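Pyridoxal kinase (Entamoeba histolytica, PDB 4S1H) probably phosphorylates pyridoxal at the expense of ATP, a magnesium-dependent step toward pyridoxal 5'-phosphate, and is captured here with ADP and magnesium ions bound. Local coordinates at residues Leu225-Lys230 against Tyr266-Glu271; Asp59-Met64 against Val90-Asn95. All coordinates share one frame; numbering follows the deposited sequence.

Contact 1: residues Leu225-Lys230 against Tyr266-Glu271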
loop_
_atom_site.group_PDB
_atom_site.type_symbol
_atom_site.label_atom_id
_atom_site.label_comp_id
_atom_site.label_asym_id
_atom_site.label_seq_id
_atom_site.Cartn_x
_atom_site.Cartn_y
_atom_site.Cartn_z
ATOM N N LEU A 225 5.657 15.865 -2.399
ATOM C CA LEU A 225 4.214 16.139 -2.256
ATOM C C LEU A 225 3.779 16.222 -0.812
ATOM O O LEU A 225 3.008 17.105 -0.456
ATOM C CB LEU A 225 3.390 15.043 -2.927
ATOM C CG LEU A 225 1.881 15.259 -2.864
ATOM C CD1 LEU A 225 1.459 16.360 -3.825
ATOM C CD2 LEU A 225 1.169 13.946 -3.131
ATOM N N SER A 226 4.263 15.299 0.035
ATOM C CA SER A 226 3.901 15.327 1.457
ATOM C C SER A 226 4.273 16.689 2.071
ATOM O O SER A 226 3.481 17.275 2.775
ATOM C CB SER A 226 4.554 14.194 2.230
ATOM O OG SER A 226 4.105 12.954 1.716
ATOM N N TRP A 227 5.474 17.208 1.780
ATOM C CA TRP A 227 5.872 18.495 2.348
ATOM C C TRP A 227 5.076 19.675 1.754
ATOM O O TRP A 227 4.707 20.572 2.479
ATOM C CB TRP A 227 7.366 18.743 2.182
ATOM C CG TRP A 227 8.217 17.943 3.092
ATOM C CD1 TRP A 227 9.244 17.153 2.733
ATOM C CD2 TRP A 227 8.124 17.865 4.533
ATOM N NE1 TRP A 227 9.810 16.579 3.848
ATOM C CE2 TRP A 227 9.129 16.991 4.963
ATOM C CE3 TRP A 227 7.289 18.459 5.500
ATOM C CZ2 TRP A 227 9.319 16.656 6.313
ATOM C CZ3 TRP A 227 7.461 18.111 6.847
ATOM C CH2 TRP A 227 8.475 17.226 7.242
ATOM N N ILE A 228 4.750 19.603 0.474
ATOM C CA ILE A 228 3.823 20.576 -0.106
ATOM C C ILE A 228 2.476 20.565 0.617
ATOM O O ILE A 228 1.934 21.618 0.967
ATOM C CB ILE A 228 3.625 20.336 -1.598
ATOM C CG1 ILE A 228 4.910 20.655 -2.382
ATOM C CG2 ILE A 228 2.485 21.186 -2.129
ATOM C CD1 ILE A 228 4.917 20.140 -3.788
ATOM N N ILE A 229 1.959 19.371 0.826
ATOM C CA ILE A 229 0.722 19.220 1.575
ATOM C C ILE A 229 0.806 19.834 2.969
ATOM O O ILE A 229 -0.159 20.483 3.438
ATOM C CB ILE A 229 0.245 17.730 1.613
ATOM C CG1 ILE A 229 -0.209 17.315 0.218
ATOM C CG2 ILE A 229 -0.875 17.529 2.633
ATOM C CD1 ILE A 229 -0.445 15.830 0.019
ATOM N N LYS A 230 1.920 19.607 3.659
ATOM C CA LYS A 230 2.137 20.169 5.001
ATOM C C LYS A 230 2.370 21.701 5.012
ATOM O O LYS A 230 2.518 22.286 6.090
ATOM C CB LYS A 230 3.287 19.438 5.710
ATOM C CG LYS A 230 3.068 17.937 5.969
ATOM C CD LYS A 230 1.972 17.661 6.962
ATOM C CE LYS A 230 1.710 16.164 7.047
ATOM N NZ LYS A 230 0.589 15.889 7.985
ATOM N N TYR A 266 12.894 8.341 9.221
ATOM C CA TYR A 266 13.604 9.498 8.664
ATOM C C TYR A 266 12.831 10.153 7.526
ATOM O O TYR A 266 13.304 11.149 6.982
ATOM C CB TYR A 266 15.017 9.099 8.180
ATOM C CG TYR A 266 15.815 8.396 9.252
ATOM C CD1 TYR A 266 16.399 9.106 10.296
ATOM C CD2 TYR A 266 15.922 7.012 9.268
ATOM C CE1 TYR A 266 17.096 8.455 11.288
ATOM C CE2 TYR A 266 16.610 6.347 10.256
ATOM C CZ TYR A 266 17.189 7.064 11.277
ATOM O OH TYR A 266 17.875 6.431 12.272
ATOM N N LEU A 267 11.637 9.648 7.185
ATOM C CA LEU A 267 10.921 10.161 6.029
ATOM C C LEU A 267 10.409 11.591 6.243
ATOM O O LEU A 267 10.385 12.371 5.281
ATOM C CB LEU A 267 9.770 9.237 5.622
ATOM C CG LEU A 267 10.153 7.914 4.969
ATOM C CD1 LEU A 267 8.919 7.096 4.725
ATOM C CD2 LEU A 267 10.878 8.111 3.631
ATOM N N LYS A 268 10.088 11.924 7.490
ATOM C CA LYS A 268 9.652 13.255 7.906
ATOM C C LYS A 268 10.802 14.132 8.359
ATOM O O LYS A 268 10.593 15.174 8.988
ATOM C CB LYS A 268 8.610 13.165 9.036
ATOM C CG LYS A 268 7.261 12.617 8.604
ATOM C CD LYS A 268 6.227 12.635 9.733
ATOM C CE LYS A 268 5.976 14.013 10.329
ATOM N NZ LYS A 268 5.860 15.194 9.410
ATOM N N GLY A 269 12.037 13.749 8.011
ATOM C CA GLY A 269 13.216 14.567 8.267
ATOM C C GLY A 269 13.102 15.938 7.675
ATOM O O GLY A 269 12.581 16.107 6.574
ATOM N N THR A 270 13.596 16.910 8.416
ATOM C CA THR A 270 13.539 18.308 8.006
ATOM C C THR A 270 14.895 18.840 7.634
ATOM O O THR A 270 14.987 20.012 7.267
ATOM C CB THR A 270 12.960 19.200 9.127
ATOM O OG1 THR A 270 13.753 19.052 10.305
ATOM C CG2 THR A 270 11.534 18.837 9.396
ATOM N N GLU A 271 15.943 18.006 7.662
ATOM C CA GLU A 271 17.283 18.469 7.216
ATOM C C GLU A 271 17.250 18.862 5.745
ATOM O O GLU A 271 16.661 18.170 4.915
ATOM C CB GLU A 271 18.348 17.399 7.444
ATOM C CG GLU A 271 19.761 17.976 7.503
ATOM C CD GLU A 271 20.871 16.950 7.575
ATOM O OE1 GLU A 271 20.671 15.763 7.232
ATOM O OE2 GLU A 271 21.983 17.370 7.935
HETATM O O HOH W 1 11.753 14.615 4.389
#

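Contact 2: residues Asp59-Met64 against Val90-Asn95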
loop_
_atom_site.group_PDB
_atom_site.type_symbol
_atom_site.label_atom_id
_atom_site.label_comp_id
_atom_site.label_asym_id
_atom_site.label_seq_id
_atom_site.Cartn_x
_atom_site.Cartn_y
_atom_site.Cartn_z
ATOM N N ASP A 59 -12.097 -2.139 -15.383
ATOM C CA ASP A 59 -11.909 -2.191 -13.942
ATOM C C ASP A 59 -11.523 -0.821 -13.375
ATOM O O ASP A 59 -12.014 -0.414 -12.333
ATOM C CB ASP A 59 -10.870 -3.267 -13.556
ATOM C CG ASP A 59 -11.382 -4.686 -13.820
ATOM O OD1 ASP A 59 -12.585 -4.945 -13.608
ATOM O OD2 ASP A 59 -10.592 -5.537 -14.288
ATOM N N PHE A 60 -10.653 -0.099 -14.070
ATOM C CA PHE A 60 -10.290 1.234 -13.656
ATOM C C PHE A 60 -11.526 2.165 -13.607
ATOM O O PHE A 60 -11.726 2.905 -12.640
ATOM C CB PHE A 60 -9.200 1.738 -14.624
ATOM C CG PHE A 60 -8.658 3.096 -14.311
ATOM C CD1 PHE A 60 -7.727 3.283 -13.297
ATOM C CD2 PHE A 60 -9.094 4.196 -15.004
ATOM C CE1 PHE A 60 -7.215 4.553 -13.011
ATOM C CE2 PHE A 60 -8.572 5.474 -14.749
ATOM C CZ PHE A 60 -7.642 5.651 -13.748
ATOM N N ILE A 61 -12.341 2.137 -14.659
ATOM C CA ILE A 61 -13.588 2.902 -14.690
ATOM C C ILE A 61 -14.534 2.508 -13.563
ATOM O O ILE A 61 -15.103 3.359 -12.871
ATOM C CB ILE A 61 -14.270 2.784 -16.081
ATOM C CG1 ILE A 61 -13.413 3.495 -17.131
ATOM C CG2 ILE A 61 -15.663 3.355 -16.066
ATOM C CD1 ILE A 61 -13.857 3.234 -18.551
ATOM N N SER A 62 -14.677 1.210 -13.341
ATOM C CA SER A 62 -15.530 0.713 -12.275
ATOM C C SER A 62 -15.091 1.252 -10.918
ATOM O O SER A 62 -15.916 1.695 -10.097
ATOM C CB SER A 62 -15.458 -0.807 -12.238
ATOM O OG SER A 62 -16.317 -1.315 -11.266
ATOM N N ILE A 63 -13.796 1.187 -10.666
ATOM C CA ILE A 63 -13.215 1.775 -9.447
ATOM C C ILE A 63 -13.470 3.286 -9.325
ATOM O O ILE A 63 -13.956 3.748 -8.287
ATOM C CB ILE A 63 -11.708 1.492 -9.364
ATOM C CG1 ILE A 63 -11.506 0.004 -9.072
ATOM C CG2 ILE A 63 -11.011 2.369 -8.325
ATOM C CD1 ILE A 63 -10.128 -0.504 -9.406
ATOM N N MET A 64 -13.198 4.044 -10.383
ATOM C CA MET A 64 -13.355 5.493 -10.284
ATOM C C MET A 64 -14.827 5.886 -10.093
ATOM O O MET A 64 -15.151 6.762 -9.275
ATOM C CB MET A 64 -12.738 6.194 -11.490
ATOM C CG MET A 64 -11.236 5.985 -11.603
ATOM S SD MET A 64 -10.282 6.641 -10.230
ATOM C CE MET A 64 -10.433 8.397 -10.523
ATOM N N VAL A 90 -4.607 6.423 -19.512
ATOM C CA VAL A 90 -4.189 7.800 -19.444
ATOM C C VAL A 90 -5.327 8.718 -19.885
ATOM O O VAL A 90 -5.581 9.727 -19.232
ATOM C CB VAL A 90 -2.922 8.067 -20.300
ATOM C CG1 VAL A 90 -2.521 9.543 -20.260
ATOM C CG2 VAL A 90 -1.758 7.200 -19.819
ATOM N N TYR A 91 -5.950 8.402 -21.021
ATOM C CA TYR A 91 -7.046 9.230 -21.534
ATOM C C TYR A 91 -8.226 9.224 -20.562
ATOM O O TYR A 91 -8.812 10.266 -20.321
ATOM C CB TYR A 91 -7.463 8.836 -22.949
ATOM C CG TYR A 91 -6.413 9.210 -23.984
ATOM C CD1 TYR A 91 -6.031 10.520 -24.146
ATOM C CD2 TYR A 91 -5.798 8.235 -24.753
ATOM C CE1 TYR A 91 -5.065 10.878 -25.081
ATOM C CE2 TYR A 91 -4.836 8.579 -25.692
ATOM C CZ TYR A 91 -4.481 9.899 -25.835
ATOM O OH TYR A 91 -3.513 10.284 -26.738
ATOM N N GLU A 92 -8.519 8.084 -19.951
ATOM C CA GLU A 92 -9.576 8.056 -18.938
ATOM C C GLU A 92 -9.222 8.890 -17.704
ATOM O O GLU A 92 -10.065 9.647 -17.192
ATOM C CB GLU A 92 -9.875 6.642 -18.523
ATOM C CG GLU A 92 -11.000 6.501 -17.498
ATOM C CD GLU A 92 -12.312 7.169 -17.878
ATOM O OE1 GLU A 92 -12.568 7.505 -19.074
ATOM O OE2 GLU A 92 -13.119 7.346 -16.937
ATOM N N THR A 93 -7.966 8.815 -17.279
ATOM C CA THR A 93 -7.484 9.646 -16.194
ATOM C C THR A 93 -7.655 11.127 -16.525
ATOM O O THR A 93 -8.023 11.911 -15.653
ATOM C CB THR A 93 -6.035 9.323 -15.856
ATOM O OG1 THR A 93 -5.975 8.002 -15.297
ATOM C CG2 THR A 93 -5.451 10.326 -14.871
ATOM N N ILE A 94 -7.355 11.537 -17.754
ATOM C CA ILE A 94 -7.568 12.934 -18.158
ATOM C C ILE A 94 -9.013 13.341 -17.877
ATOM O O ILE A 94 -9.232 14.412 -17.345
ATOM C CB ILE A 94 -7.179 13.190 -19.629
ATOM C CG1 ILE A 94 -5.646 13.173 -19.790
ATOM C CG2 ILE A 94 -7.729 14.517 -20.145
ATOM C CD1 ILE A 94 -5.193 13.021 -21.221
ATOM N N ASN A 95 -9.975 12.486 -18.239
ATOM C CA ASN A 95 -11.384 12.777 -17.967
ATOM C C ASN A 95 -11.630 12.972 -16.488
ATOM O O ASN A 95 -12.340 13.891 -16.112
ATOM C CB ASN A 95 -12.293 11.676 -18.482
ATOM C CG ASN A 95 -12.258 11.518 -19.983
ATOM O OD1 ASN A 95 -12.076 12.472 -20.721
ATOM N ND2 ASN A 95 -12.469 10.278 -20.439
#

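Contact 1: residues Leu225-Lys230 against Tyr266-Glu271
W227, near the C-terminal end of helix 216-229, faces a loop that makes a type I beta turn from Y266 to G269, and the closest CA atoms, of W227 and K268, are 8.5 Å apart. The indole spans that gap and carries nearly all of the contact. CG anti to the carbonyl carbon (chi1 -74°) carries the indole off the helix, and chi2 of 127° directs the six-membered ring to the turn. Two backbone oxygens meet W227 CZ2, each at 3.3 Å: K268 O at the ring edge, near its plane, and G269 O obliquely. The indole N-H is served by a water rather than by the protein directly. W227 NE1 donates to this water, 2.8 Å away in the ring plane, and the water passes its own hydrogens to L267 O and G269 O, each also at 2.8 Å. One solvent molecule thus ties the indole to two carbonyls of the turn region and probably helps, with F29 edge-to-face and R240 in a cation-pi contact, to set how the ring is rotated. K268 bends at chi3 and chi4, curling its NZ back to 4.0 Å from W227 CH2, while the methyl CG2 of T270 reaches the same ring atom at 4.1 Å. The side chain of L267 lies about 12 Å from the bound ADP. The arrangement packs a helix tryptophan against a beta turn through a bridging water, joining helix 216-229 of the ribokinase-like fold to the loop before strand 277-278.

Contact 2: residues Asp59-Met64 against Val90-Asn95
F60 meets E92 and T93 of helix 87-100 through two neighbouring ring atoms, and of these two partners only E92, through its CG, sits at the ring edge. With CG anti to the backbone N (chi1 -178°), the phenyl group extends from its own helix so that CE2 lies 3.8 Å from E92 CG, a methylene close to the ring plane. At the next ring atom, F60 CZ comes to 3.3 Å from T93 OG1, an oblique approach to a hydroxyl that is already hydrogen-bonded to L89 O. M64 CG covers one face of the ring, 4.1 Å above its plane and offset toward the rim. The helices run nearly parallel, 18° apart with axes 11.0 Å from each other, as expected of neighbouring helices packed on one side of the alpha/beta sheet in a ribokinase-like fold; F60, I63 and M64 also touch V36 of strand 33-41. E92 bends at chi2, and its carboxylate plane stands 87° from the phenyl plane. I61 crosses the glutamate at about a right angle, placing CG1 3.9 Å from E92 OE2. That oxygen forms a salt bridge with R96, whereas E92 OE1 accepts N95 ND2 at 3.1 Å from above the carboxylate plane.

From the N terminus, contact 2 comes first: the chain leaves helix 57-69, runs back through strand 78-81 and enters helix 87-100, which points nearly the same way as the first helix, so 25 residues separate 59-64 from 90-95. Contact 1 opens later, with 35 residues, 17 of them helical and none in a strand, between 225-230 and 266-271; helix 234-250 lies within that loop. The two closures therefore follow in series, neither nesting nor crossing. The centres of contacts 1 and 2 are 29 Å apart, and the nearest atoms of the two contacts about 14 Å. Strand 78-81 relates them indirectly: it lies in the loop of contact 2 and is touched by L225 and I229. Contact 2 borders the second subunit.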